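Local coordinates for cellulase CEL9M (Clostridium cellulolyticum, PDB 1IA7), which probably cleaves internal beta-1,4-glucosidic linkages of cellulose and related beta-glucans, as a family 9 glycoside hydrolase, at residues E121-H126 with N199-Y204; W358-H363 with F399-N404; T386-G391 with T409-D414. All blocks are in the same frame, centred on the assembly; numbering follows the deposited sequence.

Contact 1: residues E121-H126 with N199-Y204. With BGC (beta-D-glucopyranose), chain B.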
loop_
_atom_site.group_PDB
_atom_site.type_symbol
_atom_site.label_atom_id
_atom_site.label_comp_id
_atom_site.label_asym_id
_atom_site.label_seq_id
_atom_site.Cartn_x
_atom_site.Cartn_y
_atom_site.Cartn_z
ATOM N N GLU A 121 -3.015 15.130 13.077
ATOM C CA GLU A 121 -4.473 15.238 13.067
ATOM C C GLU A 121 -4.824 15.736 11.666
ATOM O O GLU A 121 -4.473 16.853 11.289
ATOM C CB GLU A 121 -4.936 16.231 14.145
ATOM C CG GLU A 121 -6.435 16.194 14.473
ATOM C CD GLU A 121 -7.296 16.864 13.416
ATOM O OE1 GLU A 121 -7.170 18.090 13.239
ATOM O OE2 GLU A 121 -8.099 16.171 12.759
ATOM N N GLY A 122 -5.503 14.887 10.899
ATOM C CA GLY A 122 -5.865 15.210 9.530
ATOM C C GLY A 122 -6.482 16.559 9.207
ATOM O O GLY A 122 -6.047 17.227 8.272
ATOM N N ASN A 123 -7.505 16.960 9.956
ATOM C CA ASN A 123 -8.168 18.230 9.695
ATOM C C ASN A 123 -7.220 19.424 9.777
ATOM O O ASN A 123 -7.158 20.228 8.849
ATOM C CB ASN A 123 -9.347 18.406 10.653
ATOM C CG ASN A 123 -10.450 17.390 10.401
ATOM O OD1 ASN A 123 -11.104 17.413 9.353
ATOM N ND2 ASN A 123 -10.655 16.484 11.355
ATOM N N ALA A 124 -6.478 19.536 10.874
ATOM C CA ALA A 124 -5.531 20.636 11.031
ATOM C C ALA A 124 -4.369 20.550 10.030
ATOM O O ALA A 124 -3.941 21.567 9.480
ATOM C CB ALA A 124 -4.989 20.664 12.453
ATOM N N ASP A 125 -3.861 19.340 9.796
ATOM C CA ASP A 125 -2.745 19.140 8.862
ATOM C C ASP A 125 -3.094 19.637 7.459
ATOM O O ASP A 125 -2.261 20.213 6.761
ATOM C CB ASP A 125 -2.375 17.651 8.785
ATOM C CG ASP A 125 -1.215 17.381 7.834
ATOM O OD1 ASP A 125 -0.086 17.837 8.117
ATOM O OD2 ASP A 125 -1.427 16.713 6.801
ATOM N N HIS A 126 -4.335 19.413 7.056
ATOM C CA HIS A 126 -4.787 19.812 5.733
ATOM C C HIS A 126 -4.988 21.317 5.548
ATOM O O HIS A 126 -5.118 21.792 4.420
ATOM C CB HIS A 126 -6.064 19.045 5.381
ATOM C CG HIS A 126 -5.852 17.567 5.259
ATOM N ND1 HIS A 126 -6.882 16.680 5.026
ATOM C CD2 HIS A 126 -4.724 16.821 5.327
ATOM C CE1 HIS A 126 -6.396 15.453 4.955
ATOM N NE2 HIS A 126 -5.089 15.511 5.134
ATOM N N ASN A 199 -8.898 3.360 14.637
ATOM C CA ASN A 199 -9.393 4.685 14.296
ATOM C C ASN A 199 -8.567 5.343 13.201
ATOM O O ASN A 199 -7.340 5.218 13.167
ATOM C CB ASN A 199 -9.386 5.590 15.528
ATOM C CG ASN A 199 -10.265 5.063 16.648
ATOM O OD1 ASN A 199 -9.770 4.609 17.683
ATOM N ND2 ASN A 199 -11.577 5.120 16.445
ATOM N N GLY A 200 -9.257 6.052 12.314
ATOM C CA GLY A 200 -8.598 6.748 11.230
ATOM C C GLY A 200 -9.340 8.023 10.876
ATOM O O GLY A 200 -9.264 8.502 9.747
ATOM N N GLN A 201 -10.056 8.576 11.849
ATOM C CA GLN A 201 -10.825 9.795 11.638
ATOM C C GLN A 201 -11.778 9.603 10.460
ATOM O O GLN A 201 -12.197 8.479 10.169
ATOM C CB GLN A 201 -9.874 10.976 11.386
ATOM C CG GLN A 201 -8.922 11.237 12.555
ATOM C CD GLN A 201 -8.181 12.558 12.435
ATOM O OE1 GLN A 201 -7.151 12.655 11.765
ATOM N NE2 GLN A 201 -8.715 13.592 13.082
ATOM N N SER A 202 -12.124 10.688 9.776
ATOM C CA SER A 202 -13.040 10.579 8.645
ATOM C C SER A 202 -12.286 10.198 7.378
ATOM O O SER A 202 -12.889 9.833 6.375
ATOM C CB SER A 202 -13.764 11.908 8.420
ATOM O OG SER A 202 -12.884 12.863 7.854
ATOM N N PHE A 203 -10.962 10.271 7.445
ATOM C CA PHE A 203 -10.096 9.984 6.310
ATOM C C PHE A 203 -9.952 8.506 5.998
ATOM O O PHE A 203 -9.975 8.107 4.838
ATOM C CB PHE A 203 -8.733 10.626 6.565
ATOM C CG PHE A 203 -8.828 12.094 6.872
ATOM C CD1 PHE A 203 -9.113 13.009 5.862
ATOM C CD2 PHE A 203 -8.719 12.555 8.182
ATOM C CE1 PHE A 203 -9.295 14.357 6.150
ATOM C CE2 PHE A 203 -8.902 13.904 8.481
ATOM C CZ PHE A 203 -9.192 14.806 7.460
ATOM N N TYR A 204 -9.798 7.691 7.031
ATOM C CA TYR A 204 -9.671 6.259 6.828
ATOM C C TYR A 204 -10.624 5.517 7.745
ATOM O O TYR A 204 -10.228 4.977 8.783
ATOM C CB TYR A 204 -8.222 5.823 7.054
ATOM C CG TYR A 204 -7.320 6.197 5.897
ATOM C CD1 TYR A 204 -7.333 5.460 4.713
ATOM C CD2 TYR A 204 -6.501 7.324 5.960
ATOM C CE1 TYR A 204 -6.554 5.839 3.614
ATOM C CE2 TYR A 204 -5.719 7.713 4.866
ATOM C CZ TYR A 204 -5.754 6.965 3.697
ATOM O OH TYR A 204 -4.996 7.348 2.610
HETATM C C2 BGC B . -5.757 17.396 1.526
HETATM C C3 BGC B . -5.713 16.007 0.883
HETATM C C4 BGC B . -7.041 15.270 1.097
HETATM C C5 BGC B . -8.209 16.149 0.638
HETATM C C6 BGC B . -9.560 15.509 0.913
HETATM C C1 BGC B . -6.994 18.169 1.055
HETATM O O2 BGC B . -4.585 18.113 1.171
HETATM O O3 BGC B . -4.647 15.254 1.446
HETATM O O4 BGC B . -7.040 14.060 0.354
HETATM O O5 BGC B . -8.182 17.416 1.332
HETATM O O6 BGC B . -9.751 15.285 2.302
#
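Gln201 meets the start of the short helix 122-125 in this (alpha/alpha)6-barrel enzyme and grips it with both ends of its amide. NE2 of Gln201 donates to OE2 of Glu121 at 2.7 Å, in the amide plane and on the anti lone pair of the carboxylate, while OE1 of Gln201 accepts from N of Gly122 at 2.9 Å, on a lone pair in the carbonyl plane. A glutamine suits the place because one flat group can give and receive at once; its OE1 also takes a bond from Gln118.

Beside it Phe203 packs on the helix, its CE2 lying 3.5 Å from CA of Gly122. With no side chain, Gly122 lets the ring lie directly against the helix backbone. The edge of the His126 ring turns toward the face of Phe203, in an offset edge-to-face pair with planes at 74°. His126 NE2 is hydrogen-bonded to Asp59, which probably helps hold the ring in this rotation. The ring walls part of the sugar-binding cleft, BGC C2 lying over one face, 3.7 Å from CG of His126.

Glu121, the N-cap residue, is itself held by its carboxylate's bonds: with CG anti to N (chi1 -166°) and bent at chi2, it folds back over the first turn, where OE1 accepts from Ala124 N, and OE2 also accepts from Asn123 N at 3.0 Å and from Asn123 ND2 at 2.9 Å.

Contact 2: residues W358-H363 with F399-N404. With BGC (beta-D-glucopyranose), chain B.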
loop_
_atom_site.group_PDB
_atom_site.type_symbol
_atom_site.label_atom_id
_atom_site.label_comp_id
_atom_site.label_asym_id
_atom_site.label_seq_id
_atom_site.Cartn_x
_atom_site.Cartn_y
_atom_site.Cartn_z
ATOM N N TRP A 358 2.955 13.434 -18.536
ATOM C CA TRP A 358 2.419 13.100 -17.219
ATOM C C TRP A 358 1.786 14.266 -16.454
ATOM O O TRP A 358 1.849 15.419 -16.877
ATOM C CB TRP A 358 3.513 12.444 -16.366
ATOM C CG TRP A 358 4.764 13.266 -16.224
ATOM C CD1 TRP A 358 4.924 14.397 -15.475
ATOM C CD2 TRP A 358 6.033 13.014 -16.843
ATOM N NE1 TRP A 358 6.209 14.861 -15.588
ATOM C CE2 TRP A 358 6.912 14.031 -16.421
ATOM C CE3 TRP A 358 6.511 12.024 -17.712
ATOM C CZ2 TRP A 358 8.248 14.090 -16.838
ATOM C CZ3 TRP A 358 7.837 12.081 -18.128
ATOM C CH2 TRP A 358 8.689 13.109 -17.688
ATOM N N CYS A 359 1.158 13.946 -15.328
ATOM C CA CYS A 359 0.500 14.944 -14.490
ATOM C C CYS A 359 1.492 16.008 -14.029
ATOM O O CYS A 359 2.544 15.681 -13.496
ATOM C CB CYS A 359 -0.131 14.260 -13.272
ATOM S SG CYS A 359 -0.865 15.384 -12.058
ATOM N N ILE A 360 1.158 17.279 -14.237
ATOM C CA ILE A 360 2.047 18.363 -13.824
ATOM C C ILE A 360 1.545 19.088 -12.580
ATOM O O ILE A 360 2.264 19.909 -12.004
ATOM C CB ILE A 360 2.247 19.408 -14.951
ATOM C CG1 ILE A 360 0.915 20.066 -15.301
ATOM C CG2 ILE A 360 2.851 18.745 -16.180
ATOM C CD1 ILE A 360 1.045 21.184 -16.318
ATOM N N HIS A 361 0.320 18.775 -12.167
ATOM C CA HIS A 361 -0.292 19.388 -10.984
ATOM C C HIS A 361 -0.624 18.337 -9.922
ATOM O O HIS A 361 -1.778 18.196 -9.515
ATOM C CB HIS A 361 -1.584 20.120 -11.371
ATOM C CG HIS A 361 -1.371 21.321 -12.238
ATOM N ND1 HIS A 361 -0.914 22.524 -11.745
ATOM C CD2 HIS A 361 -1.550 21.503 -13.567
ATOM C CE1 HIS A 361 -0.820 23.396 -12.734
ATOM N NE2 HIS A 361 -1.200 22.801 -13.851
ATOM N N PRO A 362 0.381 17.582 -9.454
ATOM C CA PRO A 362 0.086 16.567 -8.438
ATOM C C PRO A 362 -0.342 17.182 -7.104
ATOM O O PRO A 362 0.164 18.230 -6.704
ATOM C CB PRO A 362 1.402 15.801 -8.328
ATOM C CG PRO A 362 2.429 16.869 -8.610
ATOM C CD PRO A 362 1.818 17.594 -9.790
ATOM N N HIS A 363 -1.294 16.542 -6.430
ATOM C CA HIS A 363 -1.742 17.036 -5.133
ATOM C C HIS A 363 -0.760 16.476 -4.110
ATOM O O HIS A 363 -1.057 15.523 -3.394
ATOM C CB HIS A 363 -3.163 16.555 -4.822
ATOM C CG HIS A 363 -3.749 17.173 -3.589
ATOM N ND1 HIS A 363 -4.169 18.485 -3.543
ATOM C CD2 HIS A 363 -3.945 16.673 -2.347
ATOM C CE1 HIS A 363 -4.595 18.768 -2.324
ATOM N NE2 HIS A 363 -4.469 17.685 -1.579
ATOM N N PHE A 399 -8.858 13.125 -18.238
ATOM C CA PHE A 399 -8.058 13.481 -17.073
ATOM C C PHE A 399 -8.021 14.994 -16.870
ATOM O O PHE A 399 -7.717 15.744 -17.796
ATOM C CB PHE A 399 -6.624 12.959 -17.238
ATOM C CG PHE A 399 -5.755 13.181 -16.030
ATOM C CD1 PHE A 399 -5.927 12.415 -14.881
ATOM C CD2 PHE A 399 -4.774 14.168 -16.035
ATOM C CE1 PHE A 399 -5.133 12.629 -13.755
ATOM C CE2 PHE A 399 -3.974 14.392 -14.917
ATOM C CZ PHE A 399 -4.153 13.621 -13.772
ATOM N N LEU A 400 -8.335 15.433 -15.655
ATOM C CA LEU A 400 -8.322 16.854 -15.322
ATOM C C LEU A 400 -7.070 17.143 -14.502
ATOM O O LEU A 400 -7.015 16.836 -13.315
ATOM C CB LEU A 400 -9.566 17.227 -14.510
ATOM C CG LEU A 400 -10.923 17.039 -15.193
ATOM C CD1 LEU A 400 -12.034 17.437 -14.233
ATOM C CD2 LEU A 400 -10.987 17.879 -16.460
ATOM N N ASP A 401 -6.072 17.745 -15.139
ATOM C CA ASP A 401 -4.812 18.045 -14.469
ATOM C C ASP A 401 -4.871 19.299 -13.595
ATOM O O ASP A 401 -4.382 20.358 -13.987
ATOM C CB ASP A 401 -3.701 18.195 -15.510
ATOM C CG ASP A 401 -2.329 17.890 -14.946
ATOM O OD1 ASP A 401 -2.118 18.099 -13.732
ATOM O OD2 ASP A 401 -1.454 17.453 -15.722
ATOM N N ASP A 402 -5.462 19.170 -12.409
ATOM C CA ASP A 402 -5.581 20.284 -11.468
ATOM C C ASP A 402 -5.418 19.828 -10.021
ATOM O O ASP A 402 -6.057 18.871 -9.581
ATOM C CB ASP A 402 -6.933 20.985 -11.634
ATOM C CG ASP A 402 -7.273 21.891 -10.458
ATOM O OD1 ASP A 402 -6.385 22.641 -9.998
ATOM O OD2 ASP A 402 -8.432 21.859 -9.996
ATOM N N ALA A 403 -4.563 20.529 -9.282
ATOM C CA ALA A 403 -4.291 20.198 -7.887
ATOM C C ALA A 403 -5.534 20.207 -6.998
ATOM O O ALA A 403 -5.578 19.503 -5.986
ATOM C CB ALA A 403 -3.242 21.151 -7.324
ATOM N N ASN A 404 -6.540 21.000 -7.361
ATOM C CA ASN A 404 -7.765 21.059 -6.565
ATOM C C ASN A 404 -8.623 19.811 -6.734
ATOM O O ASN A 404 -9.368 19.434 -5.828
ATOM C CB ASN A 404 -8.595 22.295 -6.926
ATOM C CG ASN A 404 -8.011 23.569 -6.361
ATOM O OD1 ASN A 404 -7.686 23.643 -5.172
ATOM N ND2 ASN A 404 -7.882 24.588 -7.202
HETATM C C2 BGC B . -5.757 17.396 1.526
HETATM C C3 BGC B . -5.713 16.007 0.883
HETATM C C4 BGC B . -7.041 15.270 1.097
HETATM C C5 BGC B . -8.209 16.149 0.638
HETATM C C6 BGC B . -9.560 15.509 0.913
HETATM C C1 BGC B . -6.994 18.169 1.055
HETATM O O2 BGC B . -4.585 18.113 1.171
HETATM O O3 BGC B . -4.647 15.254 1.446
HETATM O O4 BGC B . -7.040 14.060 0.354
HETATM O O5 BGC B . -8.182 17.416 1.332
HETATM O O6 BGC B . -9.751 15.285 2.302
#
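Asp401 reaches from the loop 399-404 to the backbone of 358-363, where its carboxylate bridges two successive amides. From CB, CG lies anti to the backbone N (chi1 -154°), which carries the group across to the other loop; CG itself sits 3.9 Å from CG1 of Ile360. At the tip, OD2 receives the N-H of Ile360 at 3.0 Å through its syn lone pair, nearly straight at 166°. OD1 takes the N-H of His361 at 3.0 Å, also on the syn side but more bent, at 135°. Both oxygens of the short aspartate are thus held by backbone donors, probably fixing its orientation.

The His361 ring stands almost perpendicular to this carboxylate, which lies at the ring's edge, and CD2 of His361 comes 3.1 Å from O of Asp401. CB of Cys359 lies 4.1 Å from CZ of Phe399, and its sulfur is at the edge of that ring.

ND1 of His363 donates to O of Ala403 at 3.0 Å. This leaves NE2 of His363 to share a 2.8 Å hydrogen bond with O2 of BGC, a division that suits histidine's two nitrogens. Asp402 OD1 accepts from Asn404 N, forming an Asx turn. Asp401, a predicted active-site residue, sits in these same loops away from this glucose, whereas His363, backed by Ala403 O, belongs to the sugar-binding site of this family 9 enzyme.

Contact 3: residues T386-G391 with T409-D414. With BGC (beta-D-glucopyranose), chain B.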
loop_
_atom_site.group_PDB
_atom_site.type_symbol
_atom_site.label_atom_id
_atom_site.label_comp_id
_atom_site.label_asym_id
_atom_site.label_seq_id
_atom_site.Cartn_x
_atom_site.Cartn_y
_atom_site.Cartn_z
ATOM N N THR A 386 8.879 11.640 -9.299
ATOM C CA THR A 386 9.173 10.414 -10.026
ATOM C C THR A 386 8.535 9.155 -9.445
ATOM O O THR A 386 8.689 8.860 -8.258
ATOM C CB THR A 386 10.698 10.192 -10.120
ATOM O OG1 THR A 386 11.305 11.322 -10.756
ATOM C CG2 THR A 386 11.008 8.936 -10.932
ATOM N N GLY A 387 7.815 8.426 -10.299
ATOM C CA GLY A 387 7.180 7.179 -9.901
ATOM C C GLY A 387 5.797 7.206 -9.263
ATOM O O GLY A 387 5.220 6.150 -9.011
ATOM N N ALA A 388 5.247 8.388 -9.003
ATOM C CA ALA A 388 3.935 8.459 -8.375
ATOM C C ALA A 388 2.771 8.112 -9.304
ATOM O O ALA A 388 2.658 8.650 -10.405
ATOM C CB ALA A 388 3.716 9.848 -7.778
ATOM N N LEU A 389 1.914 7.200 -8.851
ATOM C CA LEU A 389 0.727 6.818 -9.605
ATOM C C LEU A 389 -0.353 7.793 -9.150
ATOM O O LEU A 389 -0.627 7.889 -7.957
ATOM C CB LEU A 389 0.297 5.389 -9.257
ATOM C CG LEU A 389 -1.025 4.899 -9.871
ATOM C CD1 LEU A 389 -0.918 4.887 -11.392
ATOM C CD2 LEU A 389 -1.358 3.500 -9.351
ATOM N N VAL A 390 -0.952 8.531 -10.080
ATOM C CA VAL A 390 -2.002 9.480 -9.706
ATOM C C VAL A 390 -3.374 8.810 -9.669
ATOM O O VAL A 390 -3.528 7.674 -10.109
ATOM C CB VAL A 390 -2.074 10.673 -10.684
ATOM C CG1 VAL A 390 -0.758 11.438 -10.672
ATOM C CG2 VAL A 390 -2.388 10.178 -12.088
ATOM N N GLY A 391 -4.365 9.527 -9.144
ATOM C CA GLY A 391 -5.714 8.991 -9.060
ATOM C C GLY A 391 -6.195 8.419 -10.383
ATOM O O GLY A 391 -6.614 7.265 -10.448
ATOM N N THR A 409 -5.746 14.071 -9.236
ATOM C CA THR A 409 -4.333 14.319 -8.972
ATOM C C THR A 409 -3.648 13.905 -7.676
ATOM O O THR A 409 -2.445 14.116 -7.538
ATOM C CB THR A 409 -4.036 15.804 -9.144
ATOM O OG1 THR A 409 -4.812 16.545 -8.195
ATOM C CG2 THR A 409 -4.393 16.258 -10.557
ATOM N N GLU A 410 -4.349 13.342 -6.706
ATOM C CA GLU A 410 -3.593 13.001 -5.513
ATOM C C GLU A 410 -2.851 11.680 -5.683
ATOM O O GLU A 410 -3.178 10.878 -6.559
ATOM C CB GLU A 410 -4.479 12.980 -4.264
ATOM C CG GLU A 410 -3.655 12.835 -2.974
ATOM C CD GLU A 410 -4.374 13.346 -1.732
ATOM O OE1 GLU A 410 -5.612 13.203 -1.664
ATOM O OE2 GLU A 410 -3.696 13.878 -0.819
ATOM N N VAL A 411 -1.820 11.494 -4.864
ATOM C CA VAL A 411 -0.996 10.295 -4.880
ATOM C C VAL A 411 -0.985 9.773 -3.447
ATOM O O VAL A 411 -1.354 10.499 -2.523
ATOM C CB VAL A 411 0.440 10.638 -5.314
ATOM C CG1 VAL A 411 0.429 11.231 -6.719
ATOM C CG2 VAL A 411 1.055 11.640 -4.335
ATOM N N ALA A 412 -0.573 8.526 -3.248
ATOM C CA ALA A 412 -0.548 7.980 -1.901
ATOM C C ALA A 412 0.253 6.696 -1.810
ATOM O O ALA A 412 0.491 6.023 -2.808
ATOM C CB ALA A 412 -1.972 7.740 -1.415
ATOM N N LEU A 413 0.671 6.364 -0.597
ATOM C CA LEU A 413 1.432 5.147 -0.364
ATOM C C LEU A 413 0.653 3.922 -0.837
ATOM O O LEU A 413 1.200 3.063 -1.534
ATOM C CB LEU A 413 1.737 4.997 1.127
ATOM C CG LEU A 413 2.499 6.134 1.807
ATOM C CD1 LEU A 413 2.553 5.888 3.313
ATOM C CD2 LEU A 413 3.903 6.225 1.215
ATOM N N ASP A 414 -0.624 3.839 -0.470
ATOM C CA ASP A 414 -1.414 2.673 -0.858
ATOM C C ASP A 414 -1.570 2.551 -2.367
ATOM O O ASP A 414 -1.708 1.446 -2.894
ATOM C CB ASP A 414 -2.784 2.664 -0.155
ATOM C CG ASP A 414 -3.755 3.692 -0.708
ATOM O OD1 ASP A 414 -3.587 4.898 -0.436
ATOM O OD2 ASP A 414 -4.698 3.282 -1.416
HETATM C C2 BGC B . -5.757 17.396 1.526
HETATM C C3 BGC B . -5.713 16.007 0.883
HETATM C C4 BGC B . -7.041 15.270 1.097
HETATM C C5 BGC B . -8.209 16.149 0.638
HETATM C C6 BGC B . -9.560 15.509 0.913
HETATM C C1 BGC B . -6.994 18.169 1.055
HETATM O O2 BGC B . -4.585 18.113 1.171
HETATM O O3 BGC B . -4.647 15.254 1.446
HETATM O O4 BGC B . -7.040 14.060 0.354
HETATM O O5 BGC B . -8.182 17.416 1.332
HETATM O O6 BGC B . -9.751 15.285 2.302
HETATM O O HOH W 1 0.636 7.438 -5.587
#
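Glu410 of the sugar-binding active site in this family 9 (alpha/alpha)6 barrel lies in a buried contact, in which 386-391 packs against the link leading into helix 413-430. Val411 is the chief apolar partner: its CG1 lies 3.7 Å from CB of Ala388 and 4.1 Å from CG1 of Val390. With CG1 anti to the carbonyl carbon (chi1 -61°), the branch turns to the loop and also meets O of Leu389. Small alanine and beta-branched valines make this small interface, 194 Å² in all, of compact methyl groups.

One residue earlier, the backbone of Glu410 faces the loop while its side chain leaves on another side. O of Glu410 approaches CA of Val390 and takes a weak hydrogen bond from N of Gly391, at 3.1 Å. The extended side chain, beginning with CG anti to N (chi1 -171°), carries the carboxylate to the glucose. There OE1 accepts from O4 of BGC at 2.6 Å and OE2 from O3 of BGC at 2.8 Å, so that a glutamate's length and two oxygens match two neighbouring hydroxyls. Glu410 is a predicted active-site residue, and OE2 is held as well by Gly58 N.

At the N-cap position before helix 413-430, a water joins the backbone of Ala412 to the loop: it lies 2.7 Å from O of Leu389, to which it probably donates, and accepts from N of Ala412 at 2.8 Å.

In the fold
From the N terminus, the chain first passes helix 122-125, and contact 1 closes when the loop before helix 210-224 returns to it, after 72 intervening residues, about half of them helical. Only later does contact 2 open at 358-363. Its loop is crossed by that of contact 3, since the four segments alternate: 358-363, 386-391, 399-404, 409-414. The crossed pair touch directly, with a probable hydrogen bond from His363 N to Thr409 O, and so tie the loops around helices 365-368 and 406-409 to the start of helix 413-430. Contact 1 lies about 23 Å, centre to centre, from contact 2, yet all three contacts reach the same glucose.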